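Local coordinates for protein Ara h 8 allergen isoform (PDB 6V8M) that is a peanut allergen of the PR-10 (Bet v 1-like) family that binds 8-anilino-1-naphthalene sulfonate and probably carries small hydrophobic ligands, perhaps including abscisic acid, at residues 15-20 against 77-82. Sequence-based numbering, arbitrary orientation.
Sequences PPAKLF and ATYTYD
Thr78 OG1 has one settled hydrogen bond, to Asp75 OD2, and a possible second from Thr80 OG1, which lies 3.0 Å from Thr78 OG1 but whose proton may go instead to Thr78 O in a weak bond. Asp75 also faces both Tyr79 and Thr80 in a G1 beta bulge, with Tyr79 in the left-handed region (phi 58°), so the chain turns tightly and presents the Tyr79 ring to the start of helix 16-25. This illustrates how a polar turn can present an aromatic side chain for apolar contact. The Tyr79 CG is anti to its carbonyl carbon (chi1 -49°), which brings the ring obliquely across the Pro16 side chain. Pro16, the first helical residue, lays CB over one ring face, 3.7 Å from the Tyr79 centroid and almost on the ring normal, a clear CH-pi contact. Ala77 O stands above the centre of the opposite face, so the ring is sandwiched between the proline and its own turn. Obliquely to the ring, Tyr79 CE1 comes within 3.6 Å of Ala17 N. One helical turn on from Pro16, Phe20 N donates to Pro16 O at 2.7 Å. The Phe20 CG is anti to its backbone N (chi1 -171°), sending the ring over the turn backbone. There Tyr79 CA sits over one Phe20 face, 3.9 Å from the centroid, in a second CH-pi contact, while Phe20 CE1 meets Tyr79 C at 3.4 Å. The Tyr79 ring thus faces Pro16 and also touches Phe20 CB, whereas its CA and C meet the Phe20 ring. In this Bet v 1 fold the contact joins the N-terminal end of helix 16-25 to the hairpin turn between strands 64-75 and 80-86 and to the first residue of the latter, with Leu104 of strand 95-107 touching Pro16, Phe20 and Tyr79.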
loop_
_atom_site.group_PDB
_atom_site.type_symbol
_atom_site.label_atom_id
_atom_site.label_comp_id
_atom_site.label_asym_id
_atom_site.label_seq_id
_atom_site.Cartn_x
_atom_site.Cartn_y
_atom_site.Cartn_z
ATOM N N PRO A 15 -10.861 -14.691 -3.498
ATOM C CA PRO A 15 -11.379 -14.139 -4.755
ATOM C C PRO A 15 -11.378 -12.612 -4.724
ATOM O O PRO A 15 -11.373 -12.002 -3.658
ATOM C CB PRO A 15 -12.806 -14.698 -4.851
ATOM C CG PRO A 15 -13.186 -14.999 -3.424
ATOM C CD PRO A 15 -11.902 -15.425 -2.757
ATOM N N PRO A 16 -11.292 -11.952 -5.890
ATOM C CA PRO A 16 -10.936 -10.541 -5.933
ATOM C C PRO A 16 -11.962 -9.572 -5.332
ATOM O O PRO A 16 -11.502 -8.637 -4.702
ATOM C CB PRO A 16 -10.688 -10.276 -7.428
ATOM C CG PRO A 16 -11.494 -11.345 -8.136
ATOM C CD PRO A 16 -11.347 -12.553 -7.240
ATOM N N ALA A 17 -13.266 -9.793 -5.460
ATOM C CA ALA A 17 -14.243 -8.822 -4.909
ATOM C C ALA A 17 -14.032 -8.773 -3.387
ATOM O O ALA A 17 -13.939 -7.675 -2.792
ATOM C CB ALA A 17 -15.656 -9.188 -5.263
ATOM N N LYS A 18 -13.900 -9.946 -2.771
ATOM C CA LYS A 18 -13.694 -10.070 -1.309
ATOM C C LYS A 18 -12.339 -9.468 -0.918
ATOM O O LYS A 18 -12.271 -8.715 0.091
ATOM C CB LYS A 18 -13.803 -11.549 -0.946
ATOM C CG LYS A 18 -13.853 -11.879 0.531
ATOM C CD LYS A 18 -14.475 -13.251 0.780
ATOM C CE LYS A 18 -14.943 -13.450 2.208
ATOM N NZ LYS A 18 -16.250 -14.150 2.269
ATOM N N LEU A 19 -11.284 -9.800 -1.661
ATOM C CA LEU A 19 -9.913 -9.322 -1.350
ATOM C C LEU A 19 -9.821 -7.802 -1.552
ATOM O O LEU A 19 -9.246 -7.136 -0.695
ATOM C CB LEU A 19 -8.911 -10.070 -2.230
ATOM C CG LEU A 19 -7.434 -9.834 -1.894
ATOM C CD1 LEU A 19 -7.164 -10.140 -0.417
ATOM C CD2 LEU A 19 -6.572 -10.704 -2.818
ATOM N N PHE A 20 -10.456 -7.248 -2.582
ATOM C CA PHE A 20 -10.470 -5.785 -2.847
ATOM C C PHE A 20 -11.221 -5.054 -1.739
ATOM O O PHE A 20 -10.786 -3.968 -1.276
ATOM C CB PHE A 20 -11.066 -5.495 -4.212
ATOM C CG PHE A 20 -10.925 -4.063 -4.644
ATOM C CD1 PHE A 20 -9.721 -3.600 -5.150
ATOM C CD2 PHE A 20 -11.951 -3.167 -4.435
ATOM C CE1 PHE A 20 -9.579 -2.272 -5.519
ATOM C CE2 PHE A 20 -11.806 -1.838 -4.813
ATOM C CZ PHE A 20 -10.631 -1.401 -5.362
ATOM N N ALA A 77 -14.870 -2.069 -9.875
ATOM C CA ALA A 77 -15.232 -3.074 -10.899
ATOM C C ALA A 77 -13.968 -3.713 -11.466
ATOM O O ALA A 77 -14.002 -4.933 -11.798
ATOM C CB ALA A 77 -16.030 -2.478 -12.009
ATOM N N THR A 78 -12.885 -2.945 -11.559
ATOM C CA THR A 78 -11.599 -3.428 -12.127
ATOM C C THR A 78 -10.635 -3.834 -11.002
ATOM O O THR A 78 -9.518 -4.233 -11.318
ATOM C CB THR A 78 -10.968 -2.386 -13.057
ATOM O OG1 THR A 78 -10.670 -1.206 -12.298
ATOM C CG2 THR A 78 -11.846 -2.067 -14.246
ATOM N N TYR A 79 -11.024 -3.716 -9.732
ATOM C CA TYR A 79 -10.161 -4.101 -8.589
ATOM C C TYR A 79 -8.845 -3.318 -8.637
ATOM O O TYR A 79 -7.776 -3.846 -8.357
ATOM C CB TYR A 79 -9.883 -5.597 -8.599
ATOM C CG TYR A 79 -11.095 -6.466 -8.769
ATOM C CD1 TYR A 79 -12.153 -6.424 -7.893
ATOM C CD2 TYR A 79 -11.175 -7.347 -9.831
ATOM C CE1 TYR A 79 -13.264 -7.239 -8.065
ATOM C CE2 TYR A 79 -12.265 -8.181 -10.005
ATOM C CZ TYR A 79 -13.308 -8.145 -9.109
ATOM O OH TYR A 79 -14.375 -8.984 -9.317
ATOM N N THR A 80 -8.944 -2.047 -8.996
ATOM C CA THR A 80 -7.817 -1.120 -9.214
ATOM C C THR A 80 -7.634 -0.214 -7.999
ATOM O O THR A 80 -8.573 0.437 -7.586
ATOM C CB THR A 80 -8.004 -0.286 -10.486
ATOM O OG1 THR A 80 -7.807 -1.221 -11.551
ATOM C CG2 THR A 80 -6.993 0.836 -10.593
ATOM N N TYR A 81 -6.392 -0.113 -7.533
ATOM C CA TYR A 81 -6.020 0.849 -6.470
ATOM C C TYR A 81 -4.591 1.313 -6.720
ATOM O O TYR A 81 -3.672 0.521 -6.573
ATOM C CB TYR A 81 -6.213 0.251 -5.079
ATOM C CG TYR A 81 -5.987 1.263 -3.979
ATOM C CD1 TYR A 81 -6.694 2.445 -3.946
ATOM C CD2 TYR A 81 -5.128 1.005 -2.928
ATOM C CE1 TYR A 81 -6.492 3.396 -2.951
ATOM C CE2 TYR A 81 -4.888 1.962 -1.942
ATOM C CZ TYR A 81 -5.570 3.167 -1.949
ATOM O OH TYR A 81 -5.359 4.090 -0.950
ATOM N N ASP A 82 -4.463 2.590 -7.061
ATOM C CA ASP A 82 -3.169 3.244 -7.343
ATOM C C ASP A 82 -3.023 4.359 -6.322
ATOM O O ASP A 82 -3.980 5.127 -6.169
ATOM C CB ASP A 82 -3.101 3.768 -8.781
ATOM C CG ASP A 82 -3.314 2.718 -9.868
ATOM O OD1 ASP A 82 -3.280 1.486 -9.565
ATOM O OD2 ASP A 82 -3.589 3.154 -11.036
#